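Local coordinates for protein allergen Bos d 2 (Bos taurus, PDB 4WFV) that probably carries pheromones, as a secreted lipocalin with small-molecule and odorant binding ability, and acts as a major dander allergen, at residues R36-R41 with K150-P155. Sequence-based numbering, arbitrary orientation.
Sequences RNYYRR and KTDNCP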
ATOM      1  N   ARG A  36      -8.626  -0.321   2.600  1.00  7.89           N
ATOM      2  CA  ARG A  36      -8.638   0.629   1.490  1.00  8.13           C
ATOM      3  C   ARG A  36      -8.205   1.983   2.032  1.00  7.78           C
ATOM      4  O   ARG A  36      -8.970   2.675   2.702  1.00 10.15           O
ATOM      5  CB  ARG A  36     -10.022   0.721   0.872  1.00 11.00           C
ATOM      6  CG  ARG A  36     -10.039   1.393  -0.500  1.00  7.78           C
ATOM      7  CD  ARG A  36     -11.461   1.540  -0.977  1.00  8.65           C
ATOM      8  NE  ARG A  36     -11.610   2.164  -2.285  1.00  7.48           N
ATOM      9  CZ  ARG A  36     -11.795   1.505  -3.429  1.00  7.01           C
ATOM     10  NH1 ARG A  36     -11.795   0.181  -3.449  1.00  8.19           N
ATOM     11  NH2 ARG A  36     -11.970   2.166  -4.559  1.00 10.64           N
ATOM     12  N   ASN A  37      -6.950   2.325   1.783  1.00  7.91           N
ATOM     13  CA  ASN A  37      -6.324   3.459   2.445  1.00  8.29           C
ATOM     14  C   ASN A  37      -5.735   4.392   1.403  1.00  7.04           C
ATOM     15  O   ASN A  37      -4.947   3.975   0.550  1.00  9.25           O
ATOM     16  CB  ASN A  37      -5.242   2.960   3.407  1.00 10.44           C
ATOM     17  CG  ASN A  37      -5.746   1.859   4.329  1.00 11.28           C
ATOM     18  OD1 ASN A  37      -5.086   0.833   4.511  1.00 13.46           O
ATOM     19  ND2 ASN A  37      -6.931   2.061   4.897  1.00 11.77           N
ATOM     20  N   TYR A  38      -6.136   5.659   1.468  1.00  7.67           N
ATOM     21  CA  TYR A  38      -5.745   6.630   0.455  1.00  6.94           C
ATOM     22  C   TYR A  38      -4.474   7.360   0.871  1.00  6.84           C
ATOM     23  O   TYR A  38      -4.514   8.373   1.585  1.00  8.14           O
ATOM     24  CB  TYR A  38      -6.901   7.598   0.170  1.00  8.41           C
ATOM     25  CG  TYR A  38      -8.158   6.906  -0.317  1.00  7.03           C
ATOM     26  CD1 TYR A  38      -8.278   6.478  -1.635  1.00  7.91           C
ATOM     27  CD2 TYR A  38      -9.226   6.678   0.544  1.00  8.26           C
ATOM     28  CE1 TYR A  38      -9.442   5.843  -2.089  1.00  7.50           C
ATOM     29  CE2 TYR A  38     -10.393   6.044   0.102  1.00  8.68           C
ATOM     30  CZ  TYR A  38     -10.483   5.632  -1.215  1.00  7.96           C
ATOM     31  OH  TYR A  38     -11.627   5.009  -1.664  1.00  9.52           O
ATOM     32  N   TYR A  39      -3.346   6.837   0.394  1.00  7.17           N
ATOM     33  CA  TYR A  39      -2.025   7.361   0.732  1.00  7.14           C
ATOM     34  C   TYR A  39      -1.887   8.827   0.404  1.00  6.94           C
ATOM     35  O   TYR A  39      -2.428   9.306  -0.591  1.00  8.17           O
ATOM     36  CB  TYR A  39      -0.950   6.609  -0.057  1.00  7.45           C
ATOM     37  CG  TYR A  39      -0.520   5.299   0.564  1.00  8.97           C
ATOM     38  CD1 TYR A  39      -1.346   4.177   0.524  1.00  7.66           C
ATOM     39  CD2 TYR A  39       0.719   5.178   1.179  1.00 11.30           C
ATOM     40  CE1 TYR A  39      -0.954   2.971   1.084  1.00 10.47           C
ATOM     41  CE2 TYR A  39       1.127   3.971   1.741  1.00 12.19           C
ATOM     42  CZ  TYR A  39       0.291   2.876   1.691  1.00 10.09           C
ATOM     43  OH  TYR A  39       0.716   1.689   2.267  1.00 12.77           O
ATOM     44  N   ARG A  40      -1.142   9.533   1.250  1.00  8.56           N
ATOM     45  CA  ARG A  40      -0.744  10.911   0.958  1.00  8.27           C
ATOM     46  C   ARG A  40       0.760  11.102   1.079  1.00  9.63           C
ATOM     47  O   ARG A  40       1.360  11.827   0.286  1.00 10.55           O
ATOM     48  CB  ARG A  40      -1.501  11.904   1.854  1.00  8.42           C
ATOM     49  CG  ARG A  40      -3.004  11.973   1.571  1.00  7.56           C
ATOM     50  CD  ARG A  40      -3.278  12.633   0.229  1.00  7.08           C
ATOM     51  NE  ARG A  40      -4.696  12.816  -0.048  1.00  7.95           N
ATOM     52  CZ  ARG A  40      -5.474  11.927  -0.661  1.00  6.63           C
ATOM     53  NH1 ARG A  40      -4.986  10.757  -1.071  1.00  7.56           N
ATOM     54  NH2 ARG A  40      -6.745  12.233  -0.894  1.00  7.17           N
ATOM     55  N   ARG A  41       1.386  10.456   2.058  1.00  9.33           N
ATOM     56  CA  ARG A  41       2.805  10.711   2.284  1.00 12.01           C
ATOM     57  C   ARG A  41       3.466   9.582   3.044  1.00 10.16           C
ATOM     58  O   ARG A  41       2.860   8.994   3.944  1.00 12.34           O
ATOM     59  CB  ARG A  41       2.982  12.018   3.061  1.00 12.93           C
ATOM     60  CG  ARG A  41       4.428  12.470   3.194  1.00 14.44           C
ATOM     61  CD  ARG A  41       4.495  13.828   3.887  1.00 22.33           C
ATOM     62  NE  ARG A  41       5.864  14.322   4.005  1.00 27.94           N
ATOM     63  CZ  ARG A  41       6.201  15.437   4.647  1.00 39.41           C
ATOM     64  NH1 ARG A  41       5.265  16.176   5.228  1.00 37.17           N
ATOM     65  NH2 ARG A  41       7.472  15.812   4.710  1.00 35.03           N
ATOM     66  N   LYS A 150      -9.709   6.501  -8.470  1.00  8.41           N
ATOM     67  CA  LYS A 150     -10.988   6.923  -9.038  1.00  9.82           C
ATOM     68  C   LYS A 150     -12.089   7.112  -7.990  1.00  8.35           C
ATOM     69  O   LYS A 150     -13.151   7.663  -8.295  1.00 10.54           O
ATOM     70  CB  LYS A 150     -11.451   5.951 -10.128  1.00 11.11           C
ATOM     71  CG  LYS A 150     -10.606   6.031 -11.397  1.00 13.72           C
ATOM     72  CD  LYS A 150     -10.980   4.957 -12.406  1.00 18.89           C
ATOM     73  CE  LYS A 150     -10.067   5.023 -13.625  1.00 20.42           C
ATOM     74  NZ  LYS A 150     -10.314   6.260 -14.414  1.00 32.63           N
ATOM     75  N   THR A 151     -11.850   6.675  -6.758  1.00  7.68           N
ATOM     76  CA  THR A 151     -12.795   6.969  -5.678  1.00  8.58           C
ATOM     77  C   THR A 151     -12.163   7.822  -4.578  1.00  8.26           C
ATOM     78  O   THR A 151     -12.752   8.005  -3.506  1.00  9.28           O
ATOM     79  CB  THR A 151     -13.389   5.674  -5.049  1.00 10.05           C
ATOM     80  OG1 THR A 151     -12.362   4.967  -4.340  1.00 10.50           O
ATOM     81  CG2 THR A 151     -13.994   4.768  -6.128  1.00 11.96           C
ATOM     82  N   ASP A 152     -10.971   8.360  -4.850  1.00  7.53           N
ATOM     83  CA  ASP A 152     -10.263   9.160  -3.853  1.00  6.20           C
ATOM     84  C   ASP A 152     -10.675  10.619  -3.937  1.00  8.47           C
ATOM     85  O   ASP A 152     -10.012  11.444  -4.583  1.00  7.85           O
ATOM     86  CB  ASP A 152      -8.753   9.033  -4.029  1.00  6.87           C
ATOM     87  CG  ASP A 152      -7.975   9.663  -2.885  1.00  7.01           C
ATOM     88  OD1 ASP A 152      -8.591  10.392  -2.074  1.00  7.84           O
ATOM     89  OD2 ASP A 152      -6.750   9.450  -2.811  1.00  8.65           O
ATOM     90  N   ASN A 153     -11.785  10.915  -3.271  1.00  9.37           N
ATOM     91  CA  ASN A 153     -12.324  12.260  -3.222  1.00  9.60           C
ATOM     92  C   ASN A 153     -11.993  12.903  -1.893  1.00 12.04           C
ATOM     93  O   ASN A 153     -12.655  13.851  -1.474  1.00 10.89           O
ATOM     94  CB  ASN A 153     -13.839  12.251  -3.480  1.00 10.56           C
ATOM     95  CG  ASN A 153     -14.614  11.471  -2.434  1.00 12.65           C
ATOM     96  OD1 ASN A 153     -14.048  10.729  -1.636  1.00 12.20           O
ATOM     97  ND2 ASN A 153     -15.927  11.649  -2.435  1.00 19.37           N
ATOM     98  N   CYS A 154     -10.971  12.386  -1.218  1.00  9.24           N
ATOM     99  CA  CYS A 154     -10.479  13.039  -0.004  1.00  9.54           C
ATOM    100  C   CYS A 154      -9.551  14.199  -0.353  1.00 10.35           C
ATOM    101  O   CYS A 154      -9.032  14.262  -1.460  1.00  9.59           O
ATOM    102  CB  CYS A 154      -9.766  12.033   0.900  1.00  7.72           C
ATOM    103  SG  CYS A 154     -10.848  10.660   1.447  1.00 16.98           S
ATOM    104  N   PRO A 155      -9.345  15.125   0.591  1.00  9.33           N
ATOM    105  CA  PRO A 155      -8.528  16.299   0.276  1.00 10.55           C
ATOM    106  C   PRO A 155      -7.141  15.891  -0.211  1.00 10.47           C
ATOM    107  O   PRO A 155      -6.572  14.927   0.301  1.00 10.74           O
ATOM    108  CB  PRO A 155      -8.458  17.033   1.625  1.00 12.93           C
ATOM    109  CG  PRO A 155      -9.718  16.639   2.320  1.00 13.28           C
ATOM    110  CD  PRO A 155      -9.906  15.187   1.952  1.00 12.42           C
TER
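The C-terminal tail of this lipocalin is fastened to the outside of the barrel at strand 38-45, where Arg40 and Tyr38 meet Asp152 and Thr151. The Arg40 chain bends at chi2 (-70°), which turns CD aside; its guanidinium meets the tail edge-on. End-on, Arg40 NH1 reaches OD2 of Asp152 at 2.8 Å, on the syn lone pair, while NH2 bonds OD1 almost straight (174°), making a bidentate salt bridge with the two planes nearly coplanar. Side-on, Arg40 NE donates to Pro155 O at 2.8 Å and NH2 adds a second bond to the same oxygen from above the carbonyl plane. Tyr39 O accepts from Arg40 NH1 at 3.0 Å, and with partners along both gripping edges the guanidinium is fixed in rotation. Asp152 OD1 also takes the backbone N of Cys154, closing an Asx turn that shapes the tail around the carboxylate. Tyr38 lies alongside Asp152, its CD1 3.4 Å from Asp152 CG, with ring and carboxylate tilted by 38°. At the far end of the ring, three polar groups form a triangle: Thr151 OG1 is 2.8 Å from Tyr38 OH in a hydrogen bond and accepts from Arg36 NH2, while Arg36 NE donates to Tyr38 OH at 2.9 Å. Arg36 NH1 also binds Glu146. Cys154 SG makes an oblique sulfur-aromatic contact with the Tyr38 ring and is joined to Cys63 in a disulfide. The salt bridge and the disulfide pin the tail to the barrel wall, the disulfide being the one that commonly tethers the C-terminal segment in lipocalins.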